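Local atomic coordinates of magnesium-protoporphyrin O-methyltransferase (Synechocystis sp., PDB entry 4QDJ), a protein that transfers a methyl group from S-adenosylmethionine to a propionate of Mg-protoporphyrin IX, giving the 13-monomethyl ester on the route to chlorophyll. Residues A[11-14]-A[15-19]; A[22-25]-A[26-29]; A[31-34]-A[35-39]; A[42-45]-A[46-50]. All coordinates share one frame; numbering follows the deposited sequence.

Interaction 1: A[11-14]-A[15-19]. With SAM (S-adenosylmethionine), chain B.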
# COMPACT_ATOMS: atom_id res chain seq x y z
N ILE A 11 1.82 12.43 -12.83
CA ILE A 11 2.19 11.39 -13.78
C ILE A 11 1.68 10.03 -13.33
O ILE A 11 1.08 9.28 -14.10
CB ILE A 11 3.71 11.33 -13.99
CG1 ILE A 11 4.23 12.65 -14.57
CG2 ILE A 11 4.09 10.17 -14.89
CD1 ILE A 11 5.73 12.67 -14.80
N VAL A 12 1.90 9.72 -12.06
CA VAL A 12 1.45 8.45 -11.50
C VAL A 12 -0.08 8.37 -11.47
O VAL A 12 -0.66 7.36 -11.88
CB VAL A 12 2.02 8.21 -10.09
CG1 VAL A 12 1.46 6.93 -9.50
CG2 VAL A 12 3.54 8.15 -10.15
N ARG A 13 -0.73 9.43 -11.00
CA ARG A 13 -2.19 9.49 -10.97
C ARG A 13 -2.80 9.28 -12.35
O ARG A 13 -3.72 8.48 -12.51
CB ARG A 13 -2.67 10.83 -10.40
CG ARG A 13 -4.18 10.94 -10.32
CD ARG A 13 -4.62 12.39 -10.24
NE ARG A 13 -4.22 13.13 -11.43
CZ ARG A 13 -4.46 14.42 -11.63
NH1 ARG A 13 -5.11 15.12 -10.71
NH2 ARG A 13 -4.05 15.01 -12.75
N ASP A 14 -2.29 10.01 -13.34
CA ASP A 14 -2.81 9.91 -14.70
C ASP A 14 -2.62 8.51 -15.28
O ASP A 14 -3.47 8.02 -16.02
CB ASP A 14 -2.15 10.95 -15.61
CG ASP A 14 -2.53 12.37 -15.25
OD1 ASP A 14 -3.44 12.55 -14.41
OD2 ASP A 14 -1.91 13.30 -15.80
N TYR A 15 -1.49 7.89 -14.94
CA TYR A 15 -1.21 6.53 -15.39
C TYR A 15 -2.24 5.54 -14.85
O TYR A 15 -2.81 4.75 -15.59
CB TYR A 15 0.20 6.11 -14.97
CG TYR A 15 0.50 4.64 -15.19
CD1 TYR A 15 0.75 4.14 -16.46
CD2 TYR A 15 0.56 3.77 -14.11
CE1 TYR A 15 1.03 2.80 -16.65
CE2 TYR A 15 0.84 2.42 -14.30
CZ TYR A 15 1.08 1.95 -15.57
OH TYR A 15 1.35 0.61 -15.75
N PHE A 16 -2.50 5.61 -13.55
CA PHE A 16 -3.45 4.70 -12.92
C PHE A 16 -4.90 5.07 -13.18
O PHE A 16 -5.81 4.31 -12.85
CB PHE A 16 -3.17 4.56 -11.42
CG PHE A 16 -1.99 3.70 -11.10
CD1 PHE A 16 -2.10 2.32 -11.13
CD2 PHE A 16 -0.76 4.26 -10.79
CE1 PHE A 16 -1.01 1.51 -10.84
CE2 PHE A 16 0.33 3.46 -10.50
CZ PHE A 16 0.21 2.09 -10.53
N ASN A 17 -5.12 6.24 -13.78
CA ASN A 17 -6.45 6.61 -14.25
C ASN A 17 -6.65 6.27 -15.72
O ASN A 17 -7.75 6.40 -16.26
CB ASN A 17 -6.73 8.10 -14.01
CG ASN A 17 -7.18 8.39 -12.60
OD1 ASN A 17 -7.64 7.50 -11.88
ND2 ASN A 17 -7.05 9.65 -12.18
N SER A 18 -5.58 5.83 -16.37
CA SER A 18 -5.64 5.47 -17.78
C SER A 18 -5.23 4.02 -18.03
O SER A 18 -5.84 3.10 -17.47
CB SER A 18 -4.80 6.44 -18.63
OG SER A 18 -3.47 6.50 -18.17
N THR A 19 -4.20 3.82 -18.84
CA THR A 19 -3.81 2.47 -19.21
C THR A 19 -3.31 1.66 -18.01
O THR A 19 -3.42 0.43 -18.00
CB THR A 19 -2.79 2.44 -20.37
OG1 THR A 19 -2.70 1.11 -20.89
CG2 THR A 19 -1.42 2.90 -19.90
N SAM B . -1.06 -0.84 -2.24
CA SAM B . -1.84 -1.52 -3.26
C SAM B . -1.53 -3.01 -3.28
O SAM B . -0.45 -3.43 -2.90
OXT SAM B . -2.37 -3.82 -3.69
CB SAM B . -1.65 -0.90 -4.65
CG SAM B . -0.22 -0.88 -5.20
SD SAM B . -0.16 -0.20 -6.89
CE SAM B . 1.43 -0.83 -7.48
C5' SAM B . 0.30 1.51 -6.54
C4' SAM B . -0.91 2.36 -6.17
O4' SAM B . -0.46 3.49 -5.46
C3' SAM B . -1.68 2.86 -7.37
O3' SAM B . -3.04 2.52 -7.23
C2' SAM B . -1.53 4.37 -7.32
O2' SAM B . -2.70 5.04 -7.74
C1' SAM B . -1.24 4.60 -5.84
N9 SAM B . -0.52 5.85 -5.57
C8 SAM B . 0.58 6.34 -6.22
N7 SAM B . 0.91 7.52 -5.65
C5 SAM B . 0.04 7.78 -4.65
C6 SAM B . -0.08 8.84 -3.76
N6 SAM B . 0.78 9.85 -3.80
N1 SAM B . -1.10 8.82 -2.83
C2 SAM B . -1.99 7.77 -2.79
N3 SAM B . -1.87 6.73 -3.68
C4 SAM B . -0.87 6.73 -4.59
O HOH W 1 -6.03 11.65 -14.13

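Interaction 2: A[22-25]-A[26-29]. With SAM (S-adenosylmethionine), chain B.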
# COMPACT_ATOMS: atom_id res chain seq x y z
N ASP A 22 -6.19 -0.31 -16.42
CA ASP A 22 -6.53 -1.51 -17.16
C ASP A 22 -5.54 -2.64 -16.89
O ASP A 22 -5.93 -3.79 -16.69
CB ASP A 22 -6.61 -1.21 -18.66
CG ASP A 22 -7.68 -0.18 -18.98
OD1 ASP A 22 -8.76 -0.22 -18.36
OD2 ASP A 22 -7.43 0.67 -19.86
N ARG A 23 -4.26 -2.30 -16.88
CA ARG A 23 -3.21 -3.30 -16.71
C ARG A 23 -3.16 -3.84 -15.29
O ARG A 23 -3.05 -5.05 -15.08
CB ARG A 23 -1.86 -2.73 -17.14
CG ARG A 23 -1.82 -2.31 -18.60
CD ARG A 23 -0.56 -1.53 -18.93
NE ARG A 23 -0.67 -0.83 -20.21
CZ ARG A 23 -0.20 -1.30 -21.36
NH1 ARG A 23 0.42 -2.47 -21.41
NH2 ARG A 23 -0.35 -0.59 -22.48
N TRP A 24 -3.26 -2.96 -14.31
CA TRP A 24 -3.16 -3.38 -12.91
C TRP A 24 -4.44 -4.01 -12.37
O TRP A 24 -4.39 -4.86 -11.49
CB TRP A 24 -2.62 -2.26 -12.03
CG TRP A 24 -1.16 -2.04 -12.28
CD1 TRP A 24 -0.60 -1.10 -13.10
CD2 TRP A 24 -0.08 -2.80 -11.74
NE1 TRP A 24 0.77 -1.22 -13.09
CE2 TRP A 24 1.12 -2.26 -12.26
CE3 TRP A 24 0.00 -3.88 -10.86
CZ2 TRP A 24 2.37 -2.77 -11.93
CZ3 TRP A 24 1.25 -4.38 -10.53
CH2 TRP A 24 2.42 -3.82 -11.06
N ARG A 25 -5.60 -3.60 -12.89
CA ARG A 25 -6.84 -4.26 -12.52
C ARG A 25 -6.77 -5.72 -12.95
O ARG A 25 -7.27 -6.61 -12.26
CB ARG A 25 -8.05 -3.57 -13.16
CG ARG A 25 -9.35 -4.33 -12.99
CD ARG A 25 -10.53 -3.56 -13.58
NE ARG A 25 -11.69 -4.43 -13.76
CZ ARG A 25 -12.89 -4.01 -14.15
NH1 ARG A 25 -13.09 -2.72 -14.41
NH2 ARG A 25 -13.88 -4.87 -14.29
N ARG A 26 -6.14 -5.96 -14.10
CA ARG A 26 -5.98 -7.32 -14.60
C ARG A 26 -4.98 -8.10 -13.75
O ARG A 26 -5.26 -9.22 -13.33
CB ARG A 26 -5.56 -7.30 -16.08
CG ARG A 26 -5.17 -8.66 -16.66
CD ARG A 26 -6.27 -9.70 -16.50
NE ARG A 26 -7.50 -9.36 -17.21
CZ ARG A 26 -7.86 -9.89 -18.38
NH1 ARG A 26 -7.10 -10.78 -18.99
NH2 ARG A 26 -9.01 -9.51 -18.94
N ILE A 27 -3.82 -7.51 -13.50
CA ILE A 27 -2.80 -8.17 -12.69
C ILE A 27 -3.33 -8.50 -11.29
O ILE A 27 -3.16 -9.63 -10.81
CB ILE A 27 -1.52 -7.31 -12.56
CG1 ILE A 27 -0.83 -7.18 -13.93
CG2 ILE A 27 -0.56 -7.92 -11.55
CD1 ILE A 27 0.39 -6.28 -13.91
N TYR A 28 -3.98 -7.54 -10.66
CA TYR A 28 -4.52 -7.71 -9.32
C TYR A 28 -5.86 -8.45 -9.30
O TYR A 28 -6.41 -8.72 -8.24
CB TYR A 28 -4.72 -6.35 -8.65
CG TYR A 28 -3.45 -5.63 -8.27
CD1 TYR A 28 -2.25 -6.31 -8.13
CD2 TYR A 28 -3.45 -4.26 -8.05
CE1 TYR A 28 -1.08 -5.65 -7.78
CE2 TYR A 28 -2.30 -3.59 -7.70
CZ TYR A 28 -1.12 -4.29 -7.56
OH TYR A 28 0.03 -3.62 -7.21
N GLY A 29 -6.37 -8.78 -10.48
CA GLY A 29 -7.67 -9.43 -10.59
C GLY A 29 -7.55 -10.84 -11.12
O GLY A 29 -6.64 -11.58 -10.76
N SAM B . -1.06 -0.84 -2.24
CA SAM B . -1.84 -1.52 -3.26
C SAM B . -1.53 -3.01 -3.28
O SAM B . -0.45 -3.43 -2.90
OXT SAM B . -2.37 -3.82 -3.69
CB SAM B . -1.65 -0.90 -4.65
CG SAM B . -0.22 -0.88 -5.20
SD SAM B . -0.16 -0.20 -6.89
CE SAM B . 1.43 -0.83 -7.48
C5' SAM B . 0.30 1.51 -6.54
C4' SAM B . -0.91 2.36 -6.17
O4' SAM B . -0.46 3.49 -5.46
C3' SAM B . -1.68 2.86 -7.37
O3' SAM B . -3.04 2.52 -7.23
C2' SAM B . -1.53 4.37 -7.32
O2' SAM B . -2.70 5.04 -7.74
C1' SAM B . -1.24 4.60 -5.84
N9 SAM B . -0.52 5.85 -5.57
C8 SAM B . 0.58 6.34 -6.22
N7 SAM B . 0.91 7.52 -5.65
C5 SAM B . 0.04 7.78 -4.65
C6 SAM B . -0.08 8.84 -3.76
N6 SAM B . 0.78 9.85 -3.80
N1 SAM B . -1.10 8.82 -2.83
C2 SAM B . -1.99 7.77 -2.79
N3 SAM B . -1.87 6.73 -3.68
C4 SAM B . -0.87 6.73 -4.59

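Interaction 3: A[31-34]-A[35-39]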
# COMPACT_ATOMS: atom_id res chain seq x y z
N GLY A 31 -8.11 -13.61 -14.72
CA GLY A 31 -8.02 -13.65 -16.16
C GLY A 31 -6.60 -13.78 -16.67
O GLY A 31 -5.63 -13.64 -15.93
N GLN A 32 -6.50 -14.05 -17.97
CA GLN A 32 -5.24 -14.29 -18.65
C GLN A 32 -4.24 -13.15 -18.47
O GLN A 32 -4.59 -11.98 -18.56
CB GLN A 32 -5.51 -14.53 -20.14
CG GLN A 32 -4.29 -14.83 -20.98
CD GLN A 32 -4.65 -15.18 -22.41
OE1 GLN A 32 -5.80 -15.50 -22.71
NE2 GLN A 32 -3.68 -15.11 -23.31
N VAL A 33 -2.99 -13.52 -18.20
CA VAL A 33 -1.89 -12.58 -18.13
C VAL A 33 -0.67 -13.25 -18.75
O VAL A 33 -0.61 -14.47 -18.83
CB VAL A 33 -1.56 -12.19 -16.68
CG1 VAL A 33 -2.51 -11.11 -16.18
CG2 VAL A 33 -1.59 -13.41 -15.77
N ASN A 34 0.31 -12.46 -19.20
CA ASN A 34 1.55 -13.05 -19.68
C ASN A 34 2.37 -13.55 -18.49
O ASN A 34 2.04 -13.26 -17.34
CB ASN A 34 2.34 -12.10 -20.60
CG ASN A 34 2.84 -10.85 -19.89
OD1 ASN A 34 3.35 -10.91 -18.78
ND2 ASN A 34 2.71 -9.71 -20.56
N PHE A 35 3.44 -14.30 -18.75
CA PHE A 35 4.16 -14.95 -17.66
C PHE A 35 4.85 -13.96 -16.72
O PHE A 35 5.06 -14.27 -15.54
CB PHE A 35 5.13 -16.02 -18.18
CG PHE A 35 6.40 -15.47 -18.77
CD1 PHE A 35 6.44 -15.07 -20.10
CD2 PHE A 35 7.55 -15.39 -18.01
CE1 PHE A 35 7.61 -14.57 -20.64
CE2 PHE A 35 8.72 -14.90 -18.55
CZ PHE A 35 8.75 -14.49 -19.87
N VAL A 36 5.17 -12.78 -17.22
CA VAL A 36 5.75 -11.73 -16.39
C VAL A 36 4.69 -11.17 -15.45
O VAL A 36 4.92 -11.02 -14.24
CB VAL A 36 6.32 -10.58 -17.25
CG1 VAL A 36 6.83 -9.46 -16.36
CG2 VAL A 36 7.42 -11.10 -18.16
N GLN A 37 3.52 -10.85 -16.00
CA GLN A 37 2.40 -10.33 -15.23
C GLN A 37 1.91 -11.35 -14.21
O GLN A 37 1.51 -10.99 -13.10
CB GLN A 37 1.26 -9.93 -16.16
CG GLN A 37 1.58 -8.75 -17.07
CD GLN A 37 0.63 -8.63 -18.24
OE1 GLN A 37 -0.16 -9.54 -18.52
NE2 GLN A 37 0.70 -7.51 -18.95
N LYS A 38 1.94 -12.62 -14.58
CA LYS A 38 1.52 -13.69 -13.68
C LYS A 38 2.47 -13.77 -12.48
O LYS A 38 2.04 -13.98 -11.35
CB LYS A 38 1.48 -15.03 -14.41
CG LYS A 38 0.98 -16.19 -13.57
CD LYS A 38 -0.39 -15.91 -12.99
CE LYS A 38 -1.08 -17.18 -12.54
NZ LYS A 38 -0.23 -17.99 -11.63
N ASP A 39 3.76 -13.60 -12.75
CA ASP A 39 4.77 -13.60 -11.70
C ASP A 39 4.54 -12.45 -10.72
O ASP A 39 4.68 -12.60 -9.51
CB ASP A 39 6.16 -13.51 -12.32
CG ASP A 39 7.26 -13.58 -11.28
OD1 ASP A 39 7.67 -14.71 -10.93
OD2 ASP A 39 7.72 -12.52 -10.83

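Interaction 4: A[42-45]-A[46-50]. With SAM (S-adenosylmethionine), chain B.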
# COMPACT_ATOMS: atom_id res chain seq x y z
N VAL A 42 1.37 -13.20 -8.56
CA VAL A 42 1.69 -14.16 -7.50
C VAL A 42 2.55 -13.53 -6.40
O VAL A 42 2.29 -13.72 -5.21
CB VAL A 42 2.39 -15.41 -8.07
CG1 VAL A 42 2.89 -16.31 -6.95
CG2 VAL A 42 1.44 -16.17 -8.99
N GLY A 43 3.56 -12.76 -6.80
CA GLY A 43 4.43 -12.11 -5.84
C GLY A 43 3.68 -11.10 -4.99
O GLY A 43 3.84 -11.06 -3.76
N HIS A 44 2.87 -10.28 -5.63
CA HIS A 44 2.07 -9.29 -4.92
C HIS A 44 1.09 -9.95 -3.96
O HIS A 44 0.89 -9.47 -2.85
CB HIS A 44 1.32 -8.39 -5.91
CG HIS A 44 0.29 -7.52 -5.27
ND1 HIS A 44 -1.06 -7.80 -5.33
CD2 HIS A 44 0.41 -6.38 -4.55
CE1 HIS A 44 -1.73 -6.87 -4.68
NE2 HIS A 44 -0.86 -5.99 -4.20
N GLN A 45 0.51 -11.07 -4.37
CA GLN A 45 -0.40 -11.80 -3.50
C GLN A 45 0.34 -12.31 -2.25
O GLN A 45 -0.23 -12.35 -1.16
CB GLN A 45 -1.07 -12.96 -4.23
CG GLN A 45 -2.14 -13.67 -3.41
CD GLN A 45 -3.33 -12.78 -3.11
OE1 GLN A 45 -3.94 -12.22 -4.02
NE2 GLN A 45 -3.66 -12.64 -1.83
N GLN A 46 1.60 -12.70 -2.43
CA GLN A 46 2.41 -13.15 -1.30
C GLN A 46 2.66 -12.01 -0.32
O GLN A 46 2.59 -12.20 0.90
CB GLN A 46 3.73 -13.74 -1.78
CG GLN A 46 4.64 -14.21 -0.65
CD GLN A 46 5.87 -14.95 -1.16
OE1 GLN A 46 5.80 -15.69 -2.14
NE2 GLN A 46 6.99 -14.75 -0.48
N THR A 47 2.94 -10.83 -0.85
CA THR A 47 3.16 -9.65 -0.01
C THR A 47 1.91 -9.33 0.80
O THR A 47 1.99 -9.14 2.02
CB THR A 47 3.56 -8.42 -0.85
OG1 THR A 47 4.78 -8.69 -1.54
CG2 THR A 47 3.73 -7.19 0.03
N VAL A 48 0.77 -9.30 0.13
CA VAL A 48 -0.50 -9.06 0.80
C VAL A 48 -0.76 -10.11 1.88
O VAL A 48 -1.05 -9.76 3.03
CB VAL A 48 -1.67 -9.05 -0.21
CG1 VAL A 48 -3.01 -9.06 0.52
CG2 VAL A 48 -1.56 -7.83 -1.12
N ASP A 49 -0.62 -11.38 1.53
CA ASP A 49 -0.88 -12.46 2.47
C ASP A 49 0.06 -12.42 3.68
O ASP A 49 -0.35 -12.74 4.80
CB ASP A 49 -0.80 -13.83 1.78
CG ASP A 49 -2.00 -14.10 0.88
OD1 ASP A 49 -3.03 -13.41 1.03
OD2 ASP A 49 -1.90 -15.00 0.03
N SER A 50 1.31 -12.03 3.46
CA SER A 50 2.29 -11.92 4.54
C SER A 50 1.88 -10.85 5.55
O SER A 50 2.00 -11.03 6.76
CB SER A 50 3.68 -11.61 3.99
OG SER A 50 4.22 -12.73 3.31
N SAM B . -1.06 -0.84 -2.24
CA SAM B . -1.84 -1.52 -3.26
C SAM B . -1.53 -3.01 -3.28
O SAM B . -0.45 -3.43 -2.90
OXT SAM B . -2.37 -3.82 -3.69
CB SAM B . -1.65 -0.90 -4.65
CG SAM B . -0.22 -0.88 -5.20
SD SAM B . -0.16 -0.20 -6.89
CE SAM B . 1.43 -0.83 -7.48
C5' SAM B . 0.30 1.51 -6.54
C4' SAM B . -0.91 2.36 -6.17
O4' SAM B . -0.46 3.49 -5.46
C3' SAM B . -1.68 2.86 -7.37
O3' SAM B . -3.04 2.52 -7.23
C2' SAM B . -1.53 4.37 -7.32
O2' SAM B . -2.70 5.04 -7.74
C1' SAM B . -1.24 4.60 -5.84
N9 SAM B . -0.52 5.85 -5.57
C8 SAM B . 0.58 6.34 -6.22
N7 SAM B . 0.91 7.52 -5.65
C5 SAM B . 0.04 7.78 -4.65
C6 SAM B . -0.08 8.84 -3.76
N6 SAM B . 0.78 9.85 -3.80
N1 SAM B . -1.10 8.82 -2.83
C2 SAM B . -1.99 7.77 -2.79
N3 SAM B . -1.87 6.73 -3.68
C4 SAM B . -0.87 6.73 -4.59

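Interaction 1: A[11-14]-A[15-19]
A turn of helix 8-16, which lies over the cofactor pocket of this class I-like SAM-dependent methyltransferase, brings Val-12 and Phe-16 together one turn apart. Their side chains run side by side, and Val-12 CG1 sits at the edge of the Phe-16 ring, 3.7 Å from CD2. Both then meet S-adenosylmethionine: Val-12 CG1 touches C8 of the adenine at 3.4 Å, while the Phe-16 ring lies flat against the ribose, with C3' 3.5 Å above the plane and over its centre. The opposite face of that ring is met by Tyr-15 CD2. Phe-16 CG is anti to the carbonyl carbon (chi1 -76°), which swings the ring back beside Val-12 and under the sugar. With an alanine in place of Phe-16, the ribose would probably lose the flat surface under C3', and Val-12 CG1 the aromatic edge beside it. Beyond the helix, Trp-24 and His-139 also meet the Phe-16 ring.

Elsewhere on the turn, Arg-13 grips Asp-14 side-on, NE and NH2 both reaching OD1, the NH2 bond being 3.0 Å long and on the syn lone pair. A water joins the same OD1 to Asn-17 ND2, while Asn-17 OD1 is held by Ser-93 and the backbone of Lys-95. Ser-18 OG donates to the backbone Asp-14 O at 2.6 Å.

Interaction 2: A[22-25]-A[26-29]
Trp-24 and Tyr-28 both carry CG anti to the carbonyl carbon (chi1 -72° and -70°), and this sends both rings off the same flank of the turn, Tyr-28 standing just past the end of helix 19-27. They meet obliquely, planes at 51°, with Trp-24 CE3 lying over one face of the Tyr-28 ring, 3.5 Å from CZ. Across the other face of the tyrosine lies the carboxylate oxygen OXT of S-adenosylmethionine. The phenol tip goes further: Tyr-28 OH stands 3.1 Å from CE, the methyl carbon that the enzyme transfers.

Ile-27 packs alongside the tryptophan and sets its CD1 over the six-membered ring, 4.0 Å from the centroid, in a CH-pi contact. Beneath the side chains, Tyr-28 N donates to Trp-24 O (2.8 Å) and Ile-27 N to Arg-23 O, the closing bonds of the helix.

The turn is wedged between its neighbours. Trp-24 NE1 is hydrogen-bonded to Tyr-15 OH of helix 8-16, and on helix 35-58 Ile-40 takes both Trp-24 and Ile-27.

Interaction 3: A[31-34]-A[35-39]
A capping box opens helix 35-58: Asn-34 at the N-cap and Gln-37 three residues on exchange bonds, each side chain accepting from the other's backbone nitrogen. Gln-37 N donates to Asn-34 OD1 at 2.8 Å, almost straight (170°), with the donor tilted 22° from the carbonyl plane of the amide. In return Asn-34 N gives its hydrogen to Gln-37 OE1 at 3.0 Å, coming from above that amide's plane and not on a lone pair. The first regular bond of the helix runs beside the pair, from Lys-38 N to Asn-34 O, nearly along the C=O axis. Helix starts leave several backbone N-H groups without a preceding turn to accept them, and the asparagine oxygen answers one of these.

The two amide groups also stack on each other. Their planes are 23° apart, with Asn-34 ND2 3.3 Å from Gln-37 CD. Asn-34 CG lies between its backbone N and carbonyl carbon (chi1 65°), which folds the amide back over the first turn instead of away from it. Gln-37, extended beyond CG, reaches back to the N-terminal side of the cap.

Val-33, just ahead of the cap, makes the remaining packing. It also touches Arg-26 of helix 19-27, while Gln-37 rests on Ile-27, so the helix start meets the preceding helix too. Against the new helix, Val-33 CB makes a plain contact with the amide oxygen Gln-37 OE1 at 3.5 Å, and the apolar packing is that of Val-33 CG2 on Lys-38 CB at 3.7 Å.

Interaction 4: A[42-45]-A[46-50]
His-44 reaches S-adenosylmethionine directly, and Val-48, one turn on, lies over its ring. His-44 NE2 donates to both carboxylate oxygens of the methionine part: OXT at 2.7 Å, and O at 2.9 Å in a weak bond, the carboxylate coming to the ring at its edge. CG is anti to the backbone N (chi1 169°), which carries the imidazole out from the helix to the cofactor. Val-48 CG2 covers one face of the ring, 3.9 Å from its centroid, a CH-pi contact, and Tyr-28 stacks on the imidazole as well. A leucine in place of His-44 would probably leave the cofactor carboxylate without this N-H donor and Tyr-28 without the imidazole it stacks on.

Both residues ride on helix 35-58, where the i to i+4 backbone bonds set their spacing. Val-48 N donates to His-44 O at 3.0 Å and 173°, so the turn that carries the imidazole also fixes the valine above it.

On the solvent side of the same helix, Gln-45 bends at chi2 (66°) and turns its amide back to Asp-49. NE2 gives OD1 a 3.0 Å bond that arrives from above the carboxylate plane, with OD2 a weak second acceptor. Thr-47 faces the sheet, packing on Ile-224 of strand 221-229, and its OG1 is hydrogen-bonded to Tyr-220 OH and Thr-215 OG1.

Overall arrangement
The four contacts follow one another along the first fifty residues, on three successive helices, 8-16, 19-27 and 35-58, and the loop before the third, all ahead of the first strand of the sheet. Interactions 1 and 2 have centres about 13 Å apart and touch through Phe-16 and Trp-24. Interactions 2 and 3 are closer, about 10 Å between centres, linked by Arg-26 NH1 to Gln-32 O, and interactions 3 and 4 share helix 35-58. Interactions 1 and 4, with centres about 23 Å apart, do not touch, yet both reach S-adenosylmethionine, as does interaction 2. The N-terminal helices and Tyr-28 thus line the cofactor from adenosine to carboxylate, while interaction 3 marks where the last helix begins.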